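PDB 3KZW: cytosol aminopeptidase, which probably catalyses the metal-dependent release of N-terminal amino acids, notably leucine, from peptides, as in other cytosol (leucyl) aminopeptidases. Local coordinates for residues L202-S207 / K498-F503; V314-A319 / F503-I508; V386-A391 / V509-Q514; D404-F409 / A484-T489; F464-V469 / H478-I483. All blocks are in the same frame, centred on the assembly; numbering follows the deposited sequence.

Interaction 1: L202-S207 / K498-F503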
# COMPACT_ATOMS: atom_id res chain seq x y z
N LEU A 202 7.83 37.78 11.97
CA LEU A 202 8.84 37.25 12.89
C LEU A 202 8.61 35.76 13.11
O LEU A 202 9.56 34.98 13.11
CB LEU A 202 8.82 38.00 14.23
CG LEU A 202 9.78 37.51 15.32
CD1 LEU A 202 11.24 37.81 14.98
CD2 LEU A 202 9.42 38.11 16.67
N ALA A 203 7.34 35.39 13.29
CA ALA A 203 6.94 33.99 13.44
C ALA A 203 7.24 33.21 12.16
O ALA A 203 7.74 32.08 12.21
CB ALA A 203 5.47 33.90 13.80
N ARG A 204 6.94 33.82 11.02
CA ARG A 204 7.20 33.25 9.70
C ARG A 204 8.69 32.97 9.48
O ARG A 204 9.05 31.94 8.92
CB ARG A 204 6.69 34.17 8.60
CG ARG A 204 5.21 34.10 8.34
CD ARG A 204 4.80 35.20 7.39
NE ARG A 204 3.51 34.95 6.77
CZ ARG A 204 2.88 35.80 5.96
NH1 ARG A 204 3.41 36.98 5.68
NH2 ARG A 204 1.71 35.47 5.44
N ASP A 205 9.53 33.90 9.92
CA ASP A 205 10.98 33.77 9.79
C ASP A 205 11.52 32.54 10.53
O ASP A 205 12.33 31.80 9.99
CB ASP A 205 11.70 35.04 10.27
CG ASP A 205 11.73 36.13 9.21
OD1 ASP A 205 11.40 35.86 8.03
OD2 ASP A 205 12.11 37.27 9.56
N PHE A 206 11.04 32.33 11.75
CA PHE A 206 11.41 31.16 12.53
C PHE A 206 10.93 29.87 11.86
O PHE A 206 11.65 28.87 11.84
CB PHE A 206 10.86 31.24 13.96
CG PHE A 206 11.63 32.16 14.86
CD1 PHE A 206 13.00 31.97 15.08
CD2 PHE A 206 10.99 33.21 15.51
CE1 PHE A 206 13.71 32.82 15.92
CE2 PHE A 206 11.70 34.07 16.36
CZ PHE A 206 13.06 33.87 16.56
N SER A 207 9.73 29.91 11.30
CA SER A 207 9.12 28.75 10.67
C SER A 207 9.82 28.38 9.36
O SER A 207 10.04 27.20 9.08
CB SER A 207 7.63 28.98 10.43
OG SER A 207 6.96 29.26 11.64
N LYS A 498 3.60 31.31 -0.28
CA LYS A 498 3.54 29.96 0.28
C LYS A 498 4.33 29.86 1.57
O LYS A 498 5.32 30.56 1.76
CB LYS A 498 4.13 28.94 -0.70
CG LYS A 498 3.26 28.60 -1.90
CD LYS A 498 3.85 27.43 -2.67
CE LYS A 498 5.03 27.85 -3.53
NZ LYS A 498 5.75 26.67 -4.10
N GLY A 499 3.89 28.98 2.46
CA GLY A 499 4.62 28.72 3.69
C GLY A 499 3.81 29.08 4.91
O GLY A 499 2.58 29.06 4.86
N PRO A 500 4.49 29.44 6.02
CA PRO A 500 3.85 29.75 7.29
C PRO A 500 2.92 30.95 7.18
O PRO A 500 3.26 31.94 6.51
CB PRO A 500 5.02 30.06 8.22
CG PRO A 500 6.13 30.46 7.31
CD PRO A 500 5.95 29.63 6.08
N THR A 501 1.76 30.86 7.81
CA THR A 501 0.73 31.88 7.72
C THR A 501 0.72 32.81 8.93
O THR A 501 0.20 33.93 8.85
CB THR A 501 -0.67 31.26 7.59
OG1 THR A 501 -0.89 30.36 8.69
CG2 THR A 501 -0.81 30.50 6.28
N GLY A 502 1.30 32.35 10.04
CA GLY A 502 1.23 33.06 11.31
C GLY A 502 -0.16 32.95 11.91
O GLY A 502 -0.61 33.85 12.63
N PHE A 503 -0.83 31.84 11.61
CA PHE A 503 -2.21 31.62 12.01
C PHE A 503 -2.42 31.73 13.52
O PHE A 503 -1.58 31.31 14.30
CB PHE A 503 -2.68 30.24 11.52
CG PHE A 503 -4.16 30.16 11.27
CD1 PHE A 503 -4.72 30.69 10.11
CD2 PHE A 503 -5.00 29.55 12.20
CE1 PHE A 503 -6.09 30.61 9.88
CE2 PHE A 503 -6.37 29.47 11.99
CZ PHE A 503 -6.92 30.00 10.82
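Arg-204 and Pro-500 carry this contact between helix 188-208 and the short strand 499-500. The arginine NE donates to the carbonyl oxygen of Pro-500 at 3.0 Å, with a bent N-H...O angle of 141°; the acceptor lies at the guanidinium edge, somewhat tilted from its plane. Closer to the helix than the guanidinium, the aliphatic stem slants across the proline ring, Arg-204 CG to Pro-500 CG 3.9 Å. One turn on, Ser-207 sets its CB against Pro-500 CB at 3.6 Å, while its OG turns back to the helix and bonds to Ala-203 O at 3.0 Å, from above the carbonyl plane. Ala-203 O thus accepts twice from Ser-207, from OG and from the backbone N.

The extended run from CG to NE of Arg-204 carries the guanidinium past the proline to further acceptors outside the two segments: NH2 reaches Asn-495 O, and NH1 reaches Arg-157 O and the side-chain oxygen of Asn-201. On the strand side, Thr-501 OG1 bonds to Pro-486 O, tying Thr-501 to the turn 485-488. All these acceptors of Arg-204 are neutral oxygens, so the buried positive charge is probably spread over several dipoles.

Interaction 2: V314-A319 / F503-I508; sequences VGIIEA and FMIPTI
Ile-316 holds CG1 beside its own backbone N (chi1 -68°) and extends CD1 beyond it (chi2 161°), a shape that sends both branches into the segment of helix 505-512 facing it. Its CG1 lies 3.9 Å from the CA of Ile-505 and 4.0 Å from that residue's CG1, the two chains crossing at a slant. The tip goes to the next turn: CD1 of Ile-316 sits 3.8 Å from Ile-508 CB, and Ile-316 CG2 is 3.8 Å from Ile-508 CG2. The one side chain therefore touches Ile-505 and Ile-508, one turn apart.

Both helices belong to the alpha/beta catalytic domain of the cytosol aminopeptidase family, where helix 308-322 lies beside the C-terminal helix on one side of the central sheet. The backbones come near at Ile-316 and Ile-505, whose CA atoms are 5.5 Å apart. Gly-315 contributes bare backbone here, its CA 4.4 Å from CD1 of Ile-505. The Ile-505 side chain also packs on Ala-203 of helix 188-208, and Ile-508 rests on Met-388 and Phe-390 of strand 386-391. Just before the helix, Met-504 occupies the N-cap position, and its backbone N is held by Glu-429 OE2.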
# COMPACT_ATOMS: atom_id res chain seq x y z
N VAL A 314 5.64 33.26 20.17
CA VAL A 314 6.64 34.32 20.17
C VAL A 314 6.10 35.57 19.47
O VAL A 314 6.29 36.69 19.95
CB VAL A 314 7.98 33.86 19.51
CG1 VAL A 314 8.97 35.01 19.40
CG2 VAL A 314 8.60 32.72 20.30
N GLY A 315 5.41 35.37 18.35
CA GLY A 315 4.78 36.46 17.60
C GLY A 315 3.72 37.20 18.39
O GLY A 315 3.69 38.43 18.38
N ILE A 316 2.87 36.44 19.09
CA ILE A 316 1.81 37.01 19.92
C ILE A 316 2.38 37.87 21.05
O ILE A 316 1.91 38.99 21.28
CB ILE A 316 0.87 35.90 20.50
CG1 ILE A 316 0.06 35.25 19.38
CG2 ILE A 316 -0.07 36.48 21.54
CD1 ILE A 316 -0.52 33.89 19.73
N ILE A 317 3.41 37.36 21.72
CA ILE A 317 4.07 38.10 22.80
C ILE A 317 4.80 39.34 22.26
O ILE A 317 4.79 40.40 22.89
CB ILE A 317 5.02 37.18 23.62
CG1 ILE A 317 4.20 36.09 24.33
CG2 ILE A 317 5.83 37.98 24.64
CD1 ILE A 317 5.01 34.91 24.83
N GLU A 318 5.42 39.19 21.08
CA GLU A 318 6.08 40.31 20.40
C GLU A 318 5.09 41.44 20.10
O GLU A 318 5.42 42.61 20.30
CB GLU A 318 6.75 39.82 19.11
CG GLU A 318 7.27 40.92 18.17
CD GLU A 318 8.53 41.63 18.68
OE1 GLU A 318 9.04 41.27 19.76
OE2 GLU A 318 9.02 42.55 17.99
N ALA A 319 3.90 41.07 19.64
CA ALA A 319 2.86 42.05 19.34
C ALA A 319 2.32 42.71 20.60
O ALA A 319 2.15 43.93 20.65
CB ALA A 319 1.73 41.39 18.56
N PHE A 503 -0.83 31.84 11.61
CA PHE A 503 -2.21 31.62 12.01
C PHE A 503 -2.42 31.73 13.52
O PHE A 503 -1.58 31.31 14.30
CB PHE A 503 -2.68 30.24 11.52
CG PHE A 503 -4.16 30.16 11.27
CD1 PHE A 503 -4.72 30.69 10.11
CD2 PHE A 503 -5.00 29.55 12.20
CE1 PHE A 503 -6.09 30.61 9.88
CE2 PHE A 503 -6.37 29.47 11.99
CZ PHE A 503 -6.92 30.00 10.82
N MET A 504 -3.56 32.32 13.89
CA MET A 504 -3.97 32.54 15.29
C MET A 504 -3.46 33.86 15.89
O MET A 504 -4.11 34.41 16.79
CB MET A 504 -3.60 31.36 16.21
CG MET A 504 -4.36 30.07 15.94
SD MET A 504 -6.16 30.23 15.89
CE MET A 504 -6.51 30.84 17.54
N ILE A 505 -2.32 34.35 15.41
CA ILE A 505 -1.75 35.61 15.91
C ILE A 505 -2.75 36.78 15.86
O ILE A 505 -2.94 37.45 16.87
CB ILE A 505 -0.40 35.97 15.24
CG1 ILE A 505 0.64 34.87 15.49
CG2 ILE A 505 0.12 37.33 15.74
CD1 ILE A 505 1.91 35.00 14.65
N PRO A 506 -3.40 37.01 14.69
CA PRO A 506 -4.42 38.07 14.65
C PRO A 506 -5.56 37.86 15.66
O PRO A 506 -5.98 38.83 16.30
CB PRO A 506 -4.97 37.97 13.22
CG PRO A 506 -3.87 37.37 12.44
CD PRO A 506 -3.21 36.39 13.37
N THR A 507 -6.03 36.62 15.80
CA THR A 507 -7.12 36.29 16.71
C THR A 507 -6.77 36.53 18.18
O THR A 507 -7.52 37.20 18.90
CB THR A 507 -7.61 34.84 16.50
OG1 THR A 507 -8.13 34.69 15.17
CG2 THR A 507 -8.71 34.47 17.50
N ILE A 508 -5.63 36.00 18.61
CA ILE A 508 -5.22 36.09 20.02
C ILE A 508 -4.87 37.52 20.42
O ILE A 508 -5.23 37.96 21.51
CB ILE A 508 -4.06 35.10 20.35
CG1 ILE A 508 -4.45 33.66 19.99
CG2 ILE A 508 -3.64 35.21 21.82
CD1 ILE A 508 -5.69 33.12 20.72

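Interaction 3: V386-A391 / V509-Q514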
# COMPACT_ATOMS: atom_id res chain seq x y z
N VAL A 386 -5.96 31.34 32.50
CA VAL A 386 -6.28 30.48 31.35
C VAL A 386 -5.00 29.97 30.70
O VAL A 386 -3.98 30.67 30.68
CB VAL A 386 -7.19 31.22 30.31
CG1 VAL A 386 -6.45 32.38 29.63
CG2 VAL A 386 -7.74 30.24 29.27
N ILE A 387 -5.05 28.75 30.18
CA ILE A 387 -3.94 28.18 29.42
C ILE A 387 -4.39 27.99 27.97
O ILE A 387 -5.43 27.39 27.71
CB ILE A 387 -3.46 26.83 30.02
CG1 ILE A 387 -2.96 27.02 31.46
CG2 ILE A 387 -2.36 26.21 29.15
CD1 ILE A 387 -2.69 25.73 32.21
N MET A 388 -3.60 28.51 27.05
CA MET A 388 -3.84 28.32 25.62
C MET A 388 -2.61 27.71 24.97
O MET A 388 -1.52 28.29 25.03
CB MET A 388 -4.19 29.64 24.94
CG MET A 388 -5.52 30.21 25.36
SD MET A 388 -5.86 31.79 24.58
CE MET A 388 -7.20 32.38 25.62
N ASP A 389 -2.78 26.55 24.36
CA ASP A 389 -1.67 25.91 23.65
C ASP A 389 -1.89 25.94 22.13
O ASP A 389 -3.03 25.86 21.66
CB ASP A 389 -1.40 24.50 24.18
CG ASP A 389 -2.41 23.47 23.70
OD1 ASP A 389 -2.31 23.03 22.53
OD2 ASP A 389 -3.30 23.09 24.49
N PHE A 390 -0.79 26.07 21.40
CA PHE A 390 -0.82 26.17 19.94
C PHE A 390 0.14 25.14 19.36
O PHE A 390 1.33 25.14 19.67
CB PHE A 390 -0.41 27.58 19.49
CG PHE A 390 -1.25 28.67 20.09
CD1 PHE A 390 -0.95 29.19 21.35
CD2 PHE A 390 -2.35 29.18 19.40
CE1 PHE A 390 -1.73 30.19 21.92
CE2 PHE A 390 -3.13 30.19 19.96
CZ PHE A 390 -2.82 30.69 21.22
N ALA A 391 -0.39 24.25 18.52
CA ALA A 391 0.39 23.13 18.00
C ALA A 391 -0.11 22.60 16.66
O ALA A 391 -1.32 22.57 16.40
CB ALA A 391 0.42 22.00 19.01
N VAL A 509 -4.18 38.24 19.54
CA VAL A 509 -3.85 39.64 19.78
C VAL A 509 -5.12 40.47 19.99
O VAL A 509 -5.21 41.26 20.94
CB VAL A 509 -2.97 40.24 18.63
CG1 VAL A 509 -2.92 41.77 18.70
CG2 VAL A 509 -1.57 39.66 18.69
N GLN A 510 -6.10 40.26 19.12
CA GLN A 510 -7.40 40.93 19.24
C GLN A 510 -8.09 40.60 20.56
O GLN A 510 -8.67 41.48 21.19
CB GLN A 510 -8.29 40.56 18.05
CG GLN A 510 -9.62 41.32 17.98
CD GLN A 510 -9.45 42.82 17.93
OE1 GLN A 510 -10.05 43.54 18.73
NE2 GLN A 510 -8.61 43.31 17.01
N TRP A 511 -8.00 39.34 20.98
CA TRP A 511 -8.55 38.88 22.25
C TRP A 511 -7.82 39.51 23.44
O TRP A 511 -8.45 39.90 24.42
CB TRP A 511 -8.50 37.35 22.35
CG TRP A 511 -9.04 36.83 23.64
CD1 TRP A 511 -10.35 36.65 23.97
CD2 TRP A 511 -8.28 36.42 24.78
NE1 TRP A 511 -10.46 36.15 25.25
CE2 TRP A 511 -9.20 36.00 25.77
CE3 TRP A 511 -6.91 36.36 25.07
CZ2 TRP A 511 -8.80 35.53 27.03
CZ3 TRP A 511 -6.51 35.89 26.32
CH2 TRP A 511 -7.45 35.49 27.28
N LEU A 512 -6.49 39.60 23.33
CA LEU A 512 -5.66 40.22 24.37
C LEU A 512 -5.96 41.71 24.52
O LEU A 512 -5.86 42.25 25.62
CB LEU A 512 -4.18 40.01 24.07
CG LEU A 512 -3.57 38.63 24.30
CD1 LEU A 512 -2.13 38.62 23.81
CD2 LEU A 512 -3.64 38.21 25.76
N LYS A 513 -6.31 42.36 23.42
CA LYS A 513 -6.68 43.78 23.42
C LYS A 513 -7.95 44.05 24.22
O LYS A 513 -8.20 45.19 24.63
CB LYS A 513 -6.86 44.29 21.99
CG LYS A 513 -5.56 44.63 21.27
CD LYS A 513 -5.81 45.03 19.81
CE LYS A 513 -6.49 46.39 19.71
NZ LYS A 513 -6.80 46.75 18.29
N GLN A 514 -8.75 43.01 24.45
CA GLN A 514 -10.04 43.14 25.11
C GLN A 514 -10.03 42.72 26.58
O GLN A 514 -11.10 42.57 27.20
CB GLN A 514 -11.11 42.36 24.33
CG GLN A 514 -11.37 42.91 22.93
CD GLN A 514 -12.30 42.03 22.11
OE1 GLN A 514 -12.96 41.13 22.64
NE2 GLN A 514 -12.37 42.29 20.81
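Met-388 presses its terminal methyl onto the six-membered ring of Trp-511, the tight point in a contact that otherwise buries little surface. CE of Met-388 stands 3.6 Å from the Trp-511 ring centroid, only 16° off the normal, a CH-pi contact over one face, with CH2 the nearest ring atom at 3.5 Å. The sulfur lies behind the methyl, SD 4.8 Å from the same centroid, so the Met-aromatic component is the more distant one. Met-388 gets there by running straight out from the strand (chi2 178°), while the indole comes from the opposite direction on the helix.

Val-386, two residues back on the same side of strand 386-391, touches more lightly: its CG1 is 4.0 Å from Trp-511 CH2, oblique to the ring. The backbones stay well apart, Met-388 CA and Trp-511 CA being 12.0 Å from each other. Beyond the indole the chain end is the open side: exposed Gln-514 offers its NE2 to Gln-510 OE1 in a weak bond. Ile-278 of strand 278-285, the parallel neighbour of 386-391, and Ile-423 of helix 414-426 also pack on Trp-511. Across the segments nothing is polar: helix 505-512 is seated on the central sheet here by dispersion and the weak attraction of a methyl for the indole pi cloud.

Interaction 4: D404-F409 / A484-T489. With NA (sodium ion), chain S.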
# COMPACT_ATOMS: atom_id res chain seq x y z
N ASP A 404 -7.64 24.48 5.65
CA ASP A 404 -7.70 25.93 5.85
C ASP A 404 -8.38 26.38 7.15
O ASP A 404 -8.54 27.58 7.38
CB ASP A 404 -8.36 26.60 4.64
CG ASP A 404 -9.73 26.02 4.30
OD1 ASP A 404 -10.14 25.01 4.91
OD2 ASP A 404 -10.40 26.59 3.41
N LYS A 405 -8.79 25.42 7.98
CA LYS A 405 -9.48 25.72 9.24
C LYS A 405 -8.75 25.12 10.43
O LYS A 405 -8.15 24.05 10.31
CB LYS A 405 -10.92 25.19 9.20
CG LYS A 405 -11.73 25.63 7.99
CD LYS A 405 -13.08 24.95 7.96
CE LYS A 405 -13.66 24.94 6.55
NZ LYS A 405 -12.88 24.08 5.62
N ALA A 406 -8.80 25.81 11.57
CA ALA A 406 -8.17 25.32 12.79
C ALA A 406 -9.18 24.63 13.70
O ALA A 406 -10.36 24.99 13.73
CB ALA A 406 -7.50 26.46 13.53
N ALA A 407 -8.71 23.63 14.44
CA ALA A 407 -9.55 22.91 15.40
C ALA A 407 -9.30 23.41 16.81
O ALA A 407 -8.16 23.44 17.27
CB ALA A 407 -9.29 21.41 15.31
N ALA A 408 -10.37 23.81 17.49
CA ALA A 408 -10.28 24.31 18.86
C ALA A 408 -11.00 23.37 19.83
O ALA A 408 -12.09 22.87 19.54
CB ALA A 408 -10.84 25.71 18.95
N PHE A 409 -10.37 23.15 20.99
CA PHE A 409 -10.92 22.29 22.03
C PHE A 409 -10.92 23.03 23.36
O PHE A 409 -9.91 23.63 23.73
CB PHE A 409 -10.08 21.02 22.18
CG PHE A 409 -9.93 20.22 20.91
CD1 PHE A 409 -8.95 20.55 19.97
CD2 PHE A 409 -10.74 19.12 20.68
CE1 PHE A 409 -8.80 19.81 18.81
CE2 PHE A 409 -10.59 18.36 19.52
CZ PHE A 409 -9.62 18.71 18.59
N ALA A 484 -2.58 22.22 12.65
CA ALA A 484 -1.84 21.40 11.70
C ALA A 484 -2.11 21.81 10.25
O ALA A 484 -1.21 21.78 9.40
CB ALA A 484 -2.15 19.93 11.91
N GLY A 485 -3.35 22.20 9.98
CA GLY A 485 -3.76 22.62 8.64
C GLY A 485 -3.41 24.05 8.30
O GLY A 485 -2.59 24.29 7.41
N PRO A 486 -4.04 25.02 8.98
CA PRO A 486 -3.95 26.43 8.58
C PRO A 486 -2.64 27.15 8.92
O PRO A 486 -2.46 28.29 8.50
CB PRO A 486 -5.12 27.08 9.33
CG PRO A 486 -5.28 26.25 10.54
CD PRO A 486 -4.92 24.85 10.15
N ALA A 487 -1.75 26.49 9.66
CA ALA A 487 -0.45 27.09 10.02
C ALA A 487 0.43 27.31 8.80
O ALA A 487 1.32 28.15 8.81
CB ALA A 487 0.27 26.22 11.04
N THR A 488 0.18 26.53 7.76
CA THR A 488 0.90 26.65 6.50
C THR A 488 -0.08 26.62 5.32
O THR A 488 -1.16 26.03 5.41
CB THR A 488 1.92 25.51 6.30
OG1 THR A 488 1.28 24.24 6.50
CG2 THR A 488 3.08 25.64 7.28
N THR A 489 0.32 27.27 4.23
CA THR A 489 -0.45 27.28 3.00
C THR A 489 0.44 26.91 1.82
O THR A 489 1.62 27.26 1.79
CB THR A 489 -1.16 28.64 2.77
OG1 THR A 489 -1.99 28.57 1.60
CG2 THR A 489 -0.16 29.78 2.60
NA NA S . -0.88 22.74 5.87
O HOH W 1 -0.71 23.53 3.64
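The ring of Pro-486 lies against the backbone of Asp-404 and Lys-405, meeting the carbonyl oxygens of both. Lys-405 O is the nearer, 3.3 Å from Pro-486 CD, and Asp-404 O is 4.0 Å from Pro-486 CB. Between these two ring atoms, Pro-486 CG meets the methyl of Ala-406, 3.7 Å from its CB. Pro-486 is the second residue of a type I beta turn from Gly-485 to Thr-488, which follows strand 478-482 of the catalytic domain and packs on Asp-404 to Ala-406, where the chain leads into strand 406-411, the antiparallel neighbour of 478-482 in the central sheet. No hydrogen bond links the two segments; the contact is van der Waals packing of the proline ring on the backbone.

The other flat group is the carboxylate of Asp-404, which points away from Pro-486, toward the third subunit. Its OD1 receives Lys-405 NZ at 3.0 Å on the syn side, 22° out of the carboxylate plane, in a salt bridge between adjacent residues. The ammonium is shared with Leu-401 O and with Glu-440 of the third subunit, while Asp-404 OD2 bonds to Thr-439 of that subunit, so this pair belongs to an interface of the hexamer.

The turn also holds a sodium ion between its first and last residues. Gly-485 O supplies one ligand, and Thr-488 the second through OG1, which a chi1 of 52° sets between the backbone N and the carbonyl carbon. A water is a third ligand, its oxygen 2.4 Å from the sodium ion, and it also donates a weak 3.1 Å bond to Thr-488 O.

Interaction 5: F464-V469 / H478-I483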
# COMPACT_ATOMS: atom_id res chain seq x y z
N PHE A 464 -8.65 12.65 20.86
CA PHE A 464 -7.77 11.94 21.79
C PHE A 464 -6.56 12.80 22.17
O PHE A 464 -6.26 12.95 23.35
CB PHE A 464 -7.30 10.62 21.17
CG PHE A 464 -6.44 9.79 22.09
CD1 PHE A 464 -5.08 10.03 22.20
CD2 PHE A 464 -7.00 8.76 22.84
CE1 PHE A 464 -4.29 9.28 23.05
CE2 PHE A 464 -6.21 8.00 23.69
CZ PHE A 464 -4.85 8.26 23.80
N ALA A 465 -5.89 13.35 21.16
CA ALA A 465 -4.73 14.21 21.38
C ALA A 465 -5.06 15.40 22.29
O ALA A 465 -4.29 15.74 23.19
CB ALA A 465 -4.17 14.69 20.06
N ALA A 466 -6.21 16.02 22.04
CA ALA A 466 -6.68 17.16 22.83
C ALA A 466 -6.93 16.76 24.28
O ALA A 466 -6.55 17.48 25.20
CB ALA A 466 -7.94 17.74 22.21
N SER A 467 -7.55 15.60 24.46
CA SER A 467 -7.81 15.04 25.79
C SER A 467 -6.51 14.78 26.54
O SER A 467 -6.42 15.03 27.74
CB SER A 467 -8.60 13.74 25.67
OG SER A 467 -8.88 13.19 26.94
N PHE A 468 -5.50 14.30 25.82
CA PHE A 468 -4.19 14.02 26.40
C PHE A 468 -3.51 15.29 26.90
O PHE A 468 -3.01 15.34 28.02
CB PHE A 468 -3.30 13.29 25.39
CG PHE A 468 -2.02 12.76 25.98
CD1 PHE A 468 -0.88 13.56 26.03
CD2 PHE A 468 -1.95 11.47 26.48
CE1 PHE A 468 0.31 13.07 26.57
CE2 PHE A 468 -0.77 10.97 27.02
CZ PHE A 468 0.36 11.78 27.07
N VAL A 469 -3.50 16.33 26.06
CA VAL A 469 -2.88 17.61 26.39
C VAL A 469 -3.61 18.33 27.52
O VAL A 469 -2.97 18.79 28.48
CB VAL A 469 -2.75 18.52 25.14
CG1 VAL A 469 -2.23 19.90 25.51
CG2 VAL A 469 -1.84 17.87 24.11
N HIS A 478 -8.57 25.70 29.98
CA HIS A 478 -7.59 25.30 28.97
C HIS A 478 -8.23 25.25 27.59
O HIS A 478 -9.25 24.59 27.39
CB HIS A 478 -7.01 23.93 29.33
CG HIS A 478 -5.80 23.54 28.54
ND1 HIS A 478 -4.84 22.68 29.03
CD2 HIS A 478 -5.38 23.89 27.29
CE1 HIS A 478 -3.89 22.51 28.12
NE2 HIS A 478 -4.20 23.24 27.06
N ILE A 479 -7.63 25.96 26.63
CA ILE A 479 -8.02 25.84 25.23
C ILE A 479 -6.86 25.30 24.39
O ILE A 479 -5.75 25.85 24.43
CB ILE A 479 -8.55 27.16 24.63
CG1 ILE A 479 -9.70 27.72 25.47
CG2 ILE A 479 -9.01 26.93 23.19
CD1 ILE A 479 -10.10 29.14 25.11
N HIS A 480 -7.13 24.23 23.65
CA HIS A 480 -6.13 23.61 22.78
C HIS A 480 -6.43 23.93 21.32
O HIS A 480 -7.54 23.70 20.83
CB HIS A 480 -6.11 22.09 23.03
CG HIS A 480 -5.37 21.32 21.98
ND1 HIS A 480 -4.02 21.47 21.76
CD2 HIS A 480 -5.79 20.39 21.09
CE1 HIS A 480 -3.64 20.67 20.78
NE2 HIS A 480 -4.70 20.00 20.36
N PHE A 481 -5.43 24.48 20.62
CA PHE A 481 -5.57 24.84 19.22
C PHE A 481 -4.73 23.93 18.31
O PHE A 481 -3.50 24.03 18.30
CB PHE A 481 -5.17 26.30 18.99
CG PHE A 481 -6.09 27.29 19.63
CD1 PHE A 481 -7.34 27.56 19.08
CD2 PHE A 481 -5.70 27.99 20.76
CE1 PHE A 481 -8.20 28.49 19.67
CE2 PHE A 481 -6.54 28.93 21.35
CZ PHE A 481 -7.79 29.18 20.80
N ASP A 482 -5.40 23.06 17.57
CA ASP A 482 -4.73 22.21 16.59
C ASP A 482 -4.69 22.94 15.25
O ASP A 482 -5.69 23.02 14.54
CB ASP A 482 -5.44 20.86 16.45
CG ASP A 482 -4.54 19.77 15.87
OD1 ASP A 482 -3.54 20.08 15.18
OD2 ASP A 482 -4.84 18.57 16.10
N ILE A 483 -3.52 23.48 14.93
CA ILE A 483 -3.33 24.28 13.72
C ILE A 483 -2.48 23.55 12.68
O ILE A 483 -1.76 24.18 11.90
CB ILE A 483 -2.73 25.68 14.05
CG1 ILE A 483 -1.39 25.55 14.80
CG2 ILE A 483 -3.72 26.51 14.85
CD1 ILE A 483 -0.54 26.81 14.78
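His-478 meets Val-469 with its imidazole, on the side of strand 478-482 that faces segment 464-469 of helix 461-470. Starting at CB, the chain leaves the strand with CG opposite the backbone N (chi1 -168°), which swings the ring toward the helix. ND1 is hydrogen-bonded to Ser-473 OG in the connection between helix and strand. His-478 CE1, at the far end, lies 3.8 Å from the backbone oxygen of Val-469 and 4.0 Å from Val-469 CG1, the two side chains crossing at about a right angle. NE2 comes 4.2 Å from the same methyl, and its hydrogen bond goes to Asp-389 OD2 on the parallel neighbour strand. With both ring nitrogens engaged, the rotation of the imidazole is fixed.

Two residues on, His-480 points to the same helix from a similar first torsion. Its CD2 lies 3.6 Å from Ala-466 CB, which sits oblique to the ring. His-480 ND1 faces Asp-389 OD1 at a modelled separation too short to be taken literally, so a carboxylate shared by the two histidines is probable rather than established. Phe-409 of strand 406-411 meets the His-480 ring with planes at about 30°.

Thr-470, next after Val-469, binds a sodium ion together with Gly-474, and the His-478 side chain lies about 5 Å from that ion. The axes of segments 464-469 and 478-482 approach to 9.2 Å, their directions 141° apart: a helix returning through a short connection into a strand of the central sheet, the layered alpha/beta packing of the cytosol aminopeptidase catalytic domain.

How the interactions relate
Interactions 1 and 2 meet where Ala-203 CB packs on Ile-505 CD1 at 3.8 Å, and the chain runs through both by way of Phe-503. Interactions 2 and 3 use successive turns of helix 505-512, with centres 8 Å apart. The central sheet joins the rest: Ala-407 O probably accepts from Asp-482 N at 2.8 Å, linking interactions 4 and 5, while Phe-390 CE2 packs on Phe-481 CD2 at 3.5 Å between interactions 3 and 5. Interaction 4 reaches interaction 1 beside the small strand pair 488-489 and 499-500, where Thr-501 N lies 2.9 Å from Ala-487 O. Two separate sodium sites mark the set, one in interaction 4 and one beside interaction 5.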